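Local coordinates for uncharacterized protein (Nostoc punctiforme, PDB 2R3S), which is uncharacterised but is probably an O-methyltransferase, joining a dimerisation domain to a Rossmann-like domain of the kind that transfers methyl groups, at residues A16-A21 with C60-I65; D234-P239 with R255-A260. All coordinates share one frame; numbering follows the deposited sequence.

How the interactions relate
Interactions 1 and 2 sample the two parts of a probable methyltransferase chain. They come one after the other along the chain, with centres 44 Å apart on opposite sides of the chain's centre; even their nearest atoms are about 24 Å apart, and they do not touch. Interaction 1 joins helices 17-28 and 53-65 in the dimerisation domain, close to the second subunit, and is bridged by a water. Interaction 2 lays helix 247-260 on strand 233-239 of the seven-stranded sheet and is wholly apolar. One belongs to the dimer-forming part, the other to the interior of the putative catalytic domain.

Interaction 1 of 2, residues A16-A21 with C60-I65; sequences AYQRSA and CDYLVI
Tyr62 meets Gln18 and Arg19 in a buried, water-bridged contact between two helices, 17-28 and 53-65, of the dimerisation domain, whose helices and small three-stranded antiparallel sheet recall a winged helix-turn-helix fold. Nearly all of the meeting is done by one phenol. With CG anti to the backbone N (chi1 -171°), the Tyr62 ring is sent straight across the gap between the helices, and its hydroxyl arrives against the backbone of the other helix. There OH lies 3.6 Å from Gln18 CB and equally far from Arg19 CG. Arg19 CA sits at the ring edge, near its plane. The Arg19 side chain crosses the tyrosine at about a right angle, and the planes of guanidinium and ring are 55° apart; the part of this side chain that touches is the aliphatic CG, not the guanidinium.

No direct hydrogen bond links the segments; the polar join is made through a water lying in the plane of the Tyr62 ring. The same Gln18 amide also works in the other direction: its NE2 donates to Tyr17 OH at 3.0 Å and 161°, nearly in the amide plane, and with the water at OE1 this bond holds the amide in one orientation. Tyr17 in turn packs edge-to-face on Phe110 of the second subunit, so the chain of contacts runs from helix 53-65 to the dimer interface. Its central link is the water, which donates to Gln18 OE1 at 2.8 Å and lies 2.6 Å from Tyr62 OH.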
loop_
_atom_site.group_PDB
_atom_site.type_symbol
_atom_site.label_atom_id
_atom_site.label_comp_id
_atom_site.label_asym_id
_atom_site.label_seq_id
_atom_site.Cartn_x
_atom_site.Cartn_y
_atom_site.Cartn_z
ATOM N N ALA A 16 -4.258 -0.180 -0.675
ATOM C CA ALA A 16 -2.972 -0.830 -0.928
ATOM C C ALA A 16 -2.093 -0.998 0.304
ATOM O O ALA A 16 -1.324 -1.956 0.351
ATOM C CB ALA A 16 -2.167 -0.083 -2.100
ATOM N N TYR A 17 -2.180 -0.076 1.276
ATOM C CA TYR A 17 -1.442 -0.182 2.530
ATOM C C TYR A 17 -1.707 -1.538 3.241
ATOM O O TYR A 17 -0.868 -2.019 3.961
ATOM C CB TYR A 17 -1.713 1.016 3.487
ATOM C CG TYR A 17 -3.072 0.958 4.094
ATOM C CD1 TYR A 17 -4.183 1.448 3.405
ATOM C CD2 TYR A 17 -3.272 0.347 5.321
ATOM C CE1 TYR A 17 -5.447 1.325 3.928
ATOM C CE2 TYR A 17 -4.549 0.226 5.866
ATOM C CZ TYR A 17 -5.628 0.708 5.173
ATOM O OH TYR A 17 -6.887 0.593 5.713
ATOM N N GLN A 18 -2.852 -2.173 2.988
ATOM C CA GLN A 18 -3.215 -3.444 3.626
ATOM C C GLN A 18 -2.334 -4.610 3.153
ATOM O O GLN A 18 -2.070 -5.557 3.895
ATOM C CB GLN A 18 -4.715 -3.730 3.383
ATOM C CG GLN A 18 -5.625 -2.687 4.075
ATOM C CD GLN A 18 -7.116 -2.788 3.735
ATOM O OE1 GLN A 18 -7.543 -3.646 2.959
ATOM N NE2 GLN A 18 -7.917 -1.905 4.333
ATOM N N ARG A 19 -1.891 -4.535 1.907
ATOM C CA ARG A 19 -1.043 -5.533 1.337
ATOM C C ARG A 19 0.280 -5.513 2.055
ATOM O O ARG A 19 0.815 -6.565 2.376
ATOM C CB ARG A 19 -0.790 -5.234 -0.133
ATOM C CG ARG A 19 -2.002 -5.241 -1.022
ATOM C CD ARG A 19 -1.538 -4.971 -2.449
ATOM N NE ARG A 19 -2.247 -5.811 -3.389
ATOM C CZ ARG A 19 -3.249 -5.405 -4.150
ATOM N NH1 ARG A 19 -3.658 -4.138 -4.100
ATOM N NH2 ARG A 19 -3.836 -6.280 -4.968
ATOM N N SER A 20 0.804 -4.304 2.272
ATOM C CA SER A 20 2.057 -4.092 2.992
ATOM C C SER A 20 1.990 -4.682 4.405
ATOM O O SER A 20 2.908 -5.374 4.841
ATOM C CB SER A 20 2.433 -2.593 3.089
ATOM O OG SER A 20 2.592 -1.974 1.819
ATOM N N ALA A 21 0.913 -4.384 5.120
ATOM C CA ALA A 21 0.713 -4.894 6.457
ATOM C C ALA A 21 0.599 -6.431 6.438
ATOM O O ALA A 21 1.124 -7.090 7.325
ATOM C CB ALA A 21 -0.530 -4.251 7.110
ATOM N N CYS A 60 -3.800 -15.978 5.506
ATOM C CA CYS A 60 -3.414 -16.849 4.387
ATOM C C CYS A 60 -4.379 -16.758 3.213
ATOM O O CYS A 60 -3.941 -16.754 2.081
ATOM C CB CYS A 60 -3.282 -18.298 4.846
ATOM S SG CYS A 60 -1.824 -18.575 5.928
ATOM N N ASP A 61 -5.685 -16.672 3.469
ATOM C CA ASP A 61 -6.652 -16.440 2.373
ATOM C C ASP A 61 -6.314 -15.145 1.633
ATOM O O ASP A 61 -6.320 -15.108 0.411
ATOM C CB ASP A 61 -8.082 -16.355 2.883
ATOM C CG ASP A 61 -8.637 -17.686 3.303
ATOM O OD1 ASP A 61 -8.154 -18.729 2.826
ATOM O OD2 ASP A 61 -9.594 -17.679 4.109
ATOM N N TYR A 62 -5.969 -14.103 2.378
ATOM C CA TYR A 62 -5.562 -12.831 1.787
ATOM C C TYR A 62 -4.272 -12.978 0.993
ATOM O O TYR A 62 -4.165 -12.473 -0.117
ATOM C CB TYR A 62 -5.408 -11.774 2.890
ATOM C CG TYR A 62 -5.201 -10.355 2.404
ATOM C CD1 TYR A 62 -3.930 -9.864 2.160
ATOM C CD2 TYR A 62 -6.278 -9.513 2.182
ATOM C CE1 TYR A 62 -3.741 -8.562 1.720
ATOM C CE2 TYR A 62 -6.101 -8.215 1.739
ATOM C CZ TYR A 62 -4.835 -7.751 1.504
ATOM O OH TYR A 62 -4.658 -6.466 1.094
ATOM N N LEU A 63 -3.296 -13.696 1.544
ATOM C CA LEU A 63 -2.058 -13.974 0.807
ATOM C C LEU A 63 -2.289 -14.784 -0.490
ATOM O O LEU A 63 -1.547 -14.648 -1.420
ATOM C CB LEU A 63 -1.030 -14.662 1.724
ATOM C CG LEU A 63 -0.492 -13.780 2.871
ATOM C CD1 LEU A 63 0.374 -14.647 3.793
ATOM C CD2 LEU A 63 0.281 -12.478 2.441
ATOM N N VAL A 64 -3.310 -15.632 -0.514
ATOM C CA VAL A 64 -3.753 -16.304 -1.718
ATOM C C VAL A 64 -4.353 -15.258 -2.681
ATOM O O VAL A 64 -3.927 -15.156 -3.845
ATOM C CB VAL A 64 -4.769 -17.400 -1.426
ATOM C CG1 VAL A 64 -5.394 -17.939 -2.751
ATOM C CG2 VAL A 64 -4.116 -18.538 -0.599
ATOM N N ILE A 65 -5.290 -14.462 -2.177
ATOM C CA ILE A 65 -5.923 -13.408 -2.991
ATOM C C ILE A 65 -4.863 -12.511 -3.675
ATOM O O ILE A 65 -4.932 -12.308 -4.867
ATOM C CB ILE A 65 -6.909 -12.535 -2.189
ATOM C CG1 ILE A 65 -8.071 -13.381 -1.648
ATOM C CG2 ILE A 65 -7.451 -11.384 -3.066
ATOM C CD1 ILE A 65 -8.883 -12.635 -0.613
HETATM O O HOH W 1 -6.590 -4.840 0.581
#

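Interaction 2 of 2, residues D234-P239 with R255-A260; sequences DLVLLP and RKIKTA. With EDO (1,2-ethanediol), chain E.
Arg255 O is gripped twice by Thr259, one turn further along the helix whose Ile257 packs on Val236 and Leu238: the backbone N donates to it over 3.2 Å and the side-chain OG1 over 3.3 Å. The two donors come from opposite faces of the carbonyl plane, OG1 being tilted 30° from it. The Thr259 hydroxyl thus bonds back to its own helix, and no hydrogen bond crosses to the strand.

This is the strand-helix half of a beta-alpha-beta crossover in the Rossmann-like domain. Strand 233-239 leads into helix 247-260, which packs against the sheet before the chain returns as the neighbouring parallel strand 265-271. Ile257 carries the helix side of the contact, and its two branches divide the work. CG2, anti to the backbone N, rests over the fork of Val236, 3.8 Å from CG1 and 3.9 Å from CG2, as the two side chains cross obliquely. The longer branch, extended to CD1 (chi2 171°), runs the other way and meets Leu238 CD1 tip to tip at 3.6 Å. Val236 and Leu238 are alternate strand residues, so both present their side chains to the same face. Ile172 and Val267, from the strands flanking 233-239, also touch Ile257 and widen its seat. Cut back to an alanine, Ile257 is likely to leave a gap over Val236 and Leu238, whose methyls would lose their common partner.

Having neither hydrogen bonds nor charges across it, the contact owes its hold to close packing and the burial of apolar surface, with the two branches of Ile257 spanning Val236 and Leu238.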
loop_
_atom_site.group_PDB
_atom_site.type_symbol
_atom_site.label_atom_id
_atom_site.label_comp_id
_atom_site.label_asym_id
_atom_site.label_seq_id
_atom_site.Cartn_x
_atom_site.Cartn_y
_atom_site.Cartn_z
ATOM N N ASP A 234 42.217 4.825 -9.089
ATOM C CA ASP A 234 41.886 4.284 -10.392
ATOM C C ASP A 234 40.383 4.151 -10.650
ATOM O O ASP A 234 39.946 4.159 -11.811
ATOM C CB ASP A 234 42.565 2.939 -10.539
ATOM C CG ASP A 234 44.069 3.055 -10.394
ATOM O OD1 ASP A 234 44.653 3.919 -11.097
ATOM O OD2 ASP A 234 44.652 2.321 -9.562
ATOM N N LEU A 235 39.597 4.037 -9.577
ATOM C CA LEU A 235 38.176 3.717 -9.684
ATOM C C LEU A 235 37.439 4.267 -8.474
ATOM O O LEU A 235 37.853 4.046 -7.334
ATOM C CB LEU A 235 38.034 2.207 -9.801
ATOM C CG LEU A 235 36.657 1.553 -9.846
ATOM C CD1 LEU A 235 35.881 2.043 -11.039
ATOM C CD2 LEU A 235 36.823 0.033 -9.893
ATOM N N VAL A 236 36.384 5.037 -8.735
ATOM C CA VAL A 236 35.504 5.601 -7.693
ATOM C C VAL A 236 34.055 5.110 -7.908
ATOM O O VAL A 236 33.417 5.411 -8.916
ATOM C CB VAL A 236 35.544 7.139 -7.651
ATOM C CG1 VAL A 236 34.661 7.671 -6.535
ATOM C CG2 VAL A 236 37.002 7.646 -7.459
ATOM N N LEU A 237 33.556 4.328 -6.956
ATOM C CA LEU A 237 32.200 3.800 -7.009
ATOM C C LEU A 237 31.256 4.717 -6.244
ATOM O O LEU A 237 31.577 5.146 -5.143
ATOM C CB LEU A 237 32.150 2.404 -6.396
ATOM C CG LEU A 237 33.274 1.449 -6.775
ATOM C CD1 LEU A 237 33.007 0.084 -6.172
ATOM C CD2 LEU A 237 33.393 1.398 -8.270
ATOM N N LEU A 238 30.093 4.995 -6.831
ATOM C CA LEU A 238 28.995 5.692 -6.183
ATOM C C LEU A 238 27.687 4.849 -6.276
ATOM O O LEU A 238 26.796 5.118 -7.116
ATOM C CB LEU A 238 28.794 7.040 -6.861
ATOM C CG LEU A 238 29.783 8.164 -6.579
ATOM C CD1 LEU A 238 29.752 9.252 -7.703
ATOM C CD2 LEU A 238 29.446 8.735 -5.222
ATOM N N PRO A 239 27.555 3.828 -5.406
ATOM C CA PRO A 239 26.355 3.007 -5.418
ATOM C C PRO A 239 25.230 3.650 -4.615
ATOM O O PRO A 239 25.414 3.937 -3.455
ATOM C CB PRO A 239 26.819 1.702 -4.774
ATOM C CG PRO A 239 28.190 1.964 -4.209
ATOM C CD PRO A 239 28.494 3.390 -4.363
ATOM N N ARG A 255 33.209 17.051 -8.422
ATOM C CA ARG A 255 34.464 17.841 -8.546
ATOM C C ARG A 255 35.528 17.335 -7.567
ATOM O O ARG A 255 36.683 17.128 -7.943
ATOM C CB ARG A 255 34.207 19.342 -8.346
ATOM C CG ARG A 255 33.673 20.079 -9.613
ATOM C CD ARG A 255 33.502 21.610 -9.386
ATOM N NE ARG A 255 32.436 21.925 -8.427
ATOM C CZ ARG A 255 31.185 22.277 -8.748
ATOM N NH1 ARG A 255 30.787 22.390 -10.023
ATOM N NH2 ARG A 255 30.318 22.523 -7.770
ATOM N N LYS A 256 35.118 17.094 -6.330
ATOM C CA LYS A 256 35.969 16.481 -5.314
ATOM C C LYS A 256 36.473 15.116 -5.783
ATOM O O LYS A 256 37.653 14.783 -5.685
ATOM C CB LYS A 256 35.173 16.351 -4.023
ATOM C CG LYS A 256 35.927 15.782 -2.845
ATOM C CD LYS A 256 35.080 15.865 -1.592
ATOM C CE LYS A 256 35.860 15.386 -0.360
ATOM N NZ LYS A 256 35.135 15.661 0.882
ATOM N N ILE A 257 35.578 14.326 -6.333
ATOM C CA ILE A 257 35.959 13.029 -6.846
ATOM C C ILE A 257 36.991 13.193 -7.950
ATOM O O ILE A 257 37.936 12.394 -8.042
ATOM C CB ILE A 257 34.726 12.242 -7.354
ATOM C CG1 ILE A 257 33.858 11.819 -6.155
ATOM C CG2 ILE A 257 35.163 11.042 -8.174
ATOM C CD1 ILE A 257 32.513 11.235 -6.493
ATOM N N LYS A 258 36.816 14.211 -8.799
ATOM C CA LYS A 258 37.712 14.384 -9.958
ATOM C C LYS A 258 39.155 14.622 -9.504
ATOM O O LYS A 258 40.079 14.011 -10.020
ATOM C CB LYS A 258 37.270 15.527 -10.874
ATOM C CG LYS A 258 37.964 15.445 -12.228
ATOM C CD LYS A 258 37.845 16.697 -13.061
ATOM C CE LYS A 258 38.607 16.495 -14.381
ATOM N NZ LYS A 258 38.749 17.758 -15.146
ATOM N N THR A 259 39.319 15.502 -8.529
ATOM C CA THR A 259 40.622 15.764 -7.924
ATOM C C THR A 259 41.315 14.478 -7.441
ATOM O O THR A 259 42.499 14.281 -7.670
ATOM C CB THR A 259 40.469 16.700 -6.743
ATOM O OG1 THR A 259 39.766 17.889 -7.156
ATOM C CG2 THR A 259 41.829 17.033 -6.179
ATOM N N ALA A 260 40.553 13.596 -6.801
ATOM C CA ALA A 260 41.082 12.373 -6.219
ATOM C C ALA A 260 41.430 11.307 -7.247
ATOM O O ALA A 260 42.126 10.351 -6.923
ATOM C CB ALA A 260 40.112 11.831 -5.188
HETATM C C1 EDO E . 24.549 2.746 -0.864
HETATM O O1 EDO E . 25.595 3.772 -1.031
HETATM C C2 EDO E . 23.602 2.903 0.339
HETATM O O2 EDO E . 22.436 3.723 0.145
#